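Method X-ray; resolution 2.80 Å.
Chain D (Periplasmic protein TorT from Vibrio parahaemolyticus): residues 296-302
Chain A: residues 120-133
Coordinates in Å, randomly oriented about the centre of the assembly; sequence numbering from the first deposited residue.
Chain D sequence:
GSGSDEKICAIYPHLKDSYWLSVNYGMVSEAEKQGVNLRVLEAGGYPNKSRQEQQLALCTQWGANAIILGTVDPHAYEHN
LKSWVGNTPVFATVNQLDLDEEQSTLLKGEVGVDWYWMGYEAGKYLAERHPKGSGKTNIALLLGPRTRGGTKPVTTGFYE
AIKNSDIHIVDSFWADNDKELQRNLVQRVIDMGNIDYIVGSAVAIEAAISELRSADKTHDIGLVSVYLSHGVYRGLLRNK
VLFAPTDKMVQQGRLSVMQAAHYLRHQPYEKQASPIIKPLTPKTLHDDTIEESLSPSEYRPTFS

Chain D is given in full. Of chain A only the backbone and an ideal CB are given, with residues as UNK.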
# COMPACT_ATOMS: atom_id res chain seq x y z
N PRO D 296 22.55 7.76 21.96
CA PRO D 296 23.32 6.51 21.99
C PRO D 296 22.77 5.48 21.02
O PRO D 296 21.73 5.70 20.40
CB PRO D 296 23.17 6.05 23.43
CG PRO D 296 22.99 7.31 24.18
CD PRO D 296 22.03 8.07 23.30
N SER D 297 23.47 4.36 20.90
CA SER D 297 23.04 3.28 20.04
C SER D 297 22.25 2.35 20.94
O SER D 297 22.14 2.61 22.14
CB SER D 297 24.24 2.55 19.44
OG SER D 297 25.11 2.09 20.45
N GLU D 298 21.70 1.28 20.37
CA GLU D 298 20.91 0.32 21.15
C GLU D 298 19.75 1.04 21.84
O GLU D 298 18.82 0.41 22.35
CB GLU D 298 21.78 -0.40 22.18
CG GLU D 298 22.81 -1.37 21.58
CD GLU D 298 22.21 -2.69 21.08
OE1 GLU D 298 20.97 -2.79 20.98
OE2 GLU D 298 22.98 -3.62 20.78
N TYR D 299 19.81 2.37 21.86
CA TYR D 299 18.79 3.20 22.47
C TYR D 299 17.48 3.02 21.71
O TYR D 299 17.43 2.31 20.70
CB TYR D 299 19.22 4.67 22.46
CG TYR D 299 18.20 5.63 23.02
CD1 TYR D 299 17.66 5.43 24.28
CD2 TYR D 299 17.76 6.72 22.27
CE1 TYR D 299 16.70 6.31 24.80
CE2 TYR D 299 16.81 7.61 22.78
CZ TYR D 299 16.28 7.39 24.04
OH TYR D 299 15.33 8.25 24.54
N ARG D 300 16.44 3.68 22.20
CA ARG D 300 15.12 3.62 21.59
C ARG D 300 14.31 4.79 22.13
O ARG D 300 14.34 5.07 23.33
CB ARG D 300 14.42 2.32 21.99
CG ARG D 300 15.10 1.04 21.55
CD ARG D 300 14.43 -0.16 22.21
NE ARG D 300 14.74 -1.43 21.56
CZ ARG D 300 14.11 -2.57 21.84
NH1 ARG D 300 13.14 -2.59 22.74
NH2 ARG D 300 14.44 -3.69 21.20
N PRO D 301 13.59 5.49 21.25
CA PRO D 301 12.80 6.63 21.74
C PRO D 301 11.79 6.14 22.78
O PRO D 301 11.16 5.09 22.62
CB PRO D 301 12.13 7.15 20.47
CG PRO D 301 12.00 5.92 19.63
CD PRO D 301 13.33 5.25 19.82
N THR D 302 11.65 6.89 23.87
CA THR D 302 10.73 6.52 24.93
C THR D 302 9.81 7.67 25.33
O THR D 302 9.95 8.76 24.73
CB THR D 302 11.51 6.05 26.18
OG1 THR D 302 12.59 6.95 26.43
CG2 THR D 302 12.06 4.63 25.96
N UNK A 120 11.58 4.53 10.16
CA UNK A 120 12.69 5.46 10.09
C UNK A 120 13.57 5.52 11.34
O UNK A 120 14.76 5.88 11.26
CB UNK A 120 12.14 6.86 9.80
N UNK A 121 13.00 5.17 12.49
CA UNK A 121 13.77 5.14 13.72
C UNK A 121 14.65 3.91 13.57
O UNK A 121 15.87 3.99 13.73
CB UNK A 121 12.89 5.09 14.97
N UNK A 122 14.03 2.78 13.24
CA UNK A 122 14.74 1.52 13.08
C UNK A 122 15.90 1.60 12.10
O UNK A 122 16.86 0.83 12.21
CB UNK A 122 13.76 0.44 12.62
N UNK A 123 15.84 2.51 11.14
CA UNK A 123 16.94 2.62 10.20
C UNK A 123 18.04 3.47 10.84
O UNK A 123 19.22 3.11 10.78
CB UNK A 123 16.47 3.22 8.87
N UNK A 124 17.66 4.59 11.45
CA UNK A 124 18.62 5.47 12.11
C UNK A 124 19.45 4.68 13.13
O UNK A 124 20.66 4.79 13.18
CB UNK A 124 17.90 6.63 12.79
N UNK A 125 18.77 3.89 13.95
CA UNK A 125 19.41 3.09 14.97
C UNK A 125 20.31 2.01 14.36
O UNK A 125 21.16 1.42 15.05
CB UNK A 125 18.35 2.45 15.87
N UNK A 126 20.14 1.76 13.08
CA UNK A 126 20.95 0.76 12.40
C UNK A 126 22.29 1.42 12.11
O UNK A 126 23.34 0.84 12.34
CB UNK A 126 20.28 0.25 11.12
N UNK A 127 22.24 2.65 11.61
CA UNK A 127 23.44 3.41 11.33
C UNK A 127 24.26 3.48 12.62
O UNK A 127 25.44 3.13 12.64
CB UNK A 127 23.10 4.81 10.80
N UNK A 128 23.61 3.90 13.70
CA UNK A 128 24.25 4.01 15.00
C UNK A 128 24.83 2.68 15.46
O UNK A 128 26.02 2.56 15.71
CB UNK A 128 23.25 4.53 16.04
N UNK A 129 23.97 1.67 15.58
CA UNK A 129 24.42 0.35 16.01
C UNK A 129 25.66 -0.11 15.24
O UNK A 129 26.41 -0.96 15.73
CB UNK A 129 23.29 -0.67 15.84
N UNK A 130 25.86 0.43 14.05
CA UNK A 130 27.01 0.08 13.22
C UNK A 130 28.16 1.02 13.53
O UNK A 130 29.30 0.59 13.70
CB UNK A 130 26.65 0.14 11.73
N UNK A 131 27.86 2.31 13.61
CA UNK A 131 28.87 3.30 13.92
C UNK A 131 29.55 2.89 15.22
O UNK A 131 30.69 3.27 15.50
CB UNK A 131 28.26 4.70 14.02
N UNK A 132 28.83 2.12 16.02
CA UNK A 132 29.32 1.65 17.30
C UNK A 132 30.21 0.43 17.11
O UNK A 132 31.05 0.13 17.95
CB UNK A 132 28.15 1.32 18.24
N UNK A 133 30.00 -0.29 16.01
CA UNK A 133 30.81 -1.45 15.72
C UNK A 133 32.22 -0.92 15.48
O UNK A 133 33.21 -1.55 15.85
CB UNK A 133 30.28 -2.24 14.52

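Phi and psi stay in the helical range from 120 to 133, so each CA-to-CB direction is fixed by the helix, and chain D, an irregular strip here, meets one side of it.

At 120 the ideal CB has nothing of chain D within 5.5 Å, so the contact sets no preference; the residue is Gln A120.

Position 121 points toward chain D, its ideal CB 4.8 Å from Pro D301 CG. A proline ring offers carbon surface without donors, so a medium-sized side chain, apolar or polar, would suit. It is Asn A121, packed against that ring; its amide is probably turned over in the model, so no polar role is assigned.

Positions 122, 123 and 124 are out of reach. They are Thr A122, Ser A123 and Thr A124; Ser A123 OG and Thr A124 OG1 both bond to Gln A120 O, at 3.0 and 3.1 Å.

At 125 CB points toward chain D, 4.9 Å from Tyr D299 O, with the Pro D301 ring farther along. The gap favours a longer aliphatic chain: leucine, isoleucine or methionine. Ile A125 (chi1 m, chi2 t) makes an apolar contact with Pro D301, Ile A125 CD1 to Pro D301 CD 4.5 Å; CD1 also lies 3.8 Å from Tyr D299 O.

Positions 126 and 127, again out of reach, hold Ala A126 and Val A127.

At 128 the ideal CB already lies 4.1 Å from Ser D297 CB and 4.8 Å from Pro D296 O. This closeness favours a small residue such as alanine, serine or glycine. Ala A128 fits, its methyl meeting Ser D297 CB.

CB of 129 points sideways, yet lies 5.2 Å from Glu D298 N, a backbone donor. A short side chain carrying an acceptor could span that gap: asparagine suits best; aspartate could also accept, but the Glu D298 carboxylate nearby counts against it. Asn A129 (chi1 m) does so: Glu D298 N donates to Asn A129 OD1 at 3.0 Å, and the N-H...O angle of 170° makes the bond nearly straight.

Position 130 points away and 131 sideways, neither constrained by chain D. Val A130 makes no contact; Thr A131 OG1 bonds to Val A127 O at 2.8 Å.

At 132 CB points toward chain D, 3.8 Å from Ser D297 OG. A polar or aromatic side chain could lie beside this hydroxyl. His A132 (chi1 t) presents a ring face to it, with Ser D297 OG 3.8 Å from His A132 CG; this is contact without a hydrogen bond.

Position 133 is out of reach and holds Ile A133.

Chain A, residues 120-133: QNTSTIAVANVTHI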
# COMPACT_ATOMS: atom_id res chain seq x y z
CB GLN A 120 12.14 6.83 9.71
CG GLN A 120 11.33 6.71 8.45
CD GLN A 120 10.97 8.04 7.86
OE1 GLN A 120 10.33 8.87 8.52
NE2 GLN A 120 11.36 8.25 6.61
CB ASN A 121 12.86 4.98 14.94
CG ASN A 121 12.05 6.22 15.24
OD1 ASN A 121 12.30 7.30 14.68
ND2 ASN A 121 11.08 6.09 16.15
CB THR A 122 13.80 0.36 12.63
OG1 THR A 122 12.94 -0.02 13.72
CG2 THR A 122 14.61 -0.86 12.21
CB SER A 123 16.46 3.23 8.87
OG SER A 123 16.24 4.62 8.97
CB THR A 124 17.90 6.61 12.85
OG1 THR A 124 17.31 7.50 11.90
CG2 THR A 124 18.89 7.38 13.73
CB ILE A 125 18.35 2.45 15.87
CG1 ILE A 125 17.52 3.57 16.52
CG2 ILE A 125 18.99 1.55 16.92
CD1 ILE A 125 16.26 3.08 17.22
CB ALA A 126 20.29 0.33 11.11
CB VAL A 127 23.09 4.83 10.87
CG1 VAL A 127 24.34 5.68 10.76
CG2 VAL A 127 22.36 4.78 9.55
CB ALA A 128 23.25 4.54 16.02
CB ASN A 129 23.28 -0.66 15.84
CG ASN A 129 22.26 -0.59 16.97
OD1 ASN A 129 21.94 0.50 17.46
ND2 ASN A 129 21.74 -1.74 17.37
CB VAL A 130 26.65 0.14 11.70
CG1 VAL A 130 27.83 0.66 10.89
CG2 VAL A 130 26.27 -1.25 11.22
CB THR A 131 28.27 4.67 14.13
OG1 THR A 131 27.50 5.03 12.98
CG2 THR A 131 29.37 5.69 14.33
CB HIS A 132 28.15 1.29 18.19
CG HIS A 132 28.54 0.86 19.56
ND1 HIS A 132 28.91 1.75 20.54
CD2 HIS A 132 28.60 -0.38 20.12
CE1 HIS A 132 29.17 1.08 21.66
NE2 HIS A 132 28.99 -0.21 21.42
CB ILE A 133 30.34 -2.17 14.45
CG1 ILE A 133 28.83 -2.40 14.48
CG2 ILE A 133 31.07 -3.51 14.32
CD1 ILE A 133 28.38 -3.53 15.38
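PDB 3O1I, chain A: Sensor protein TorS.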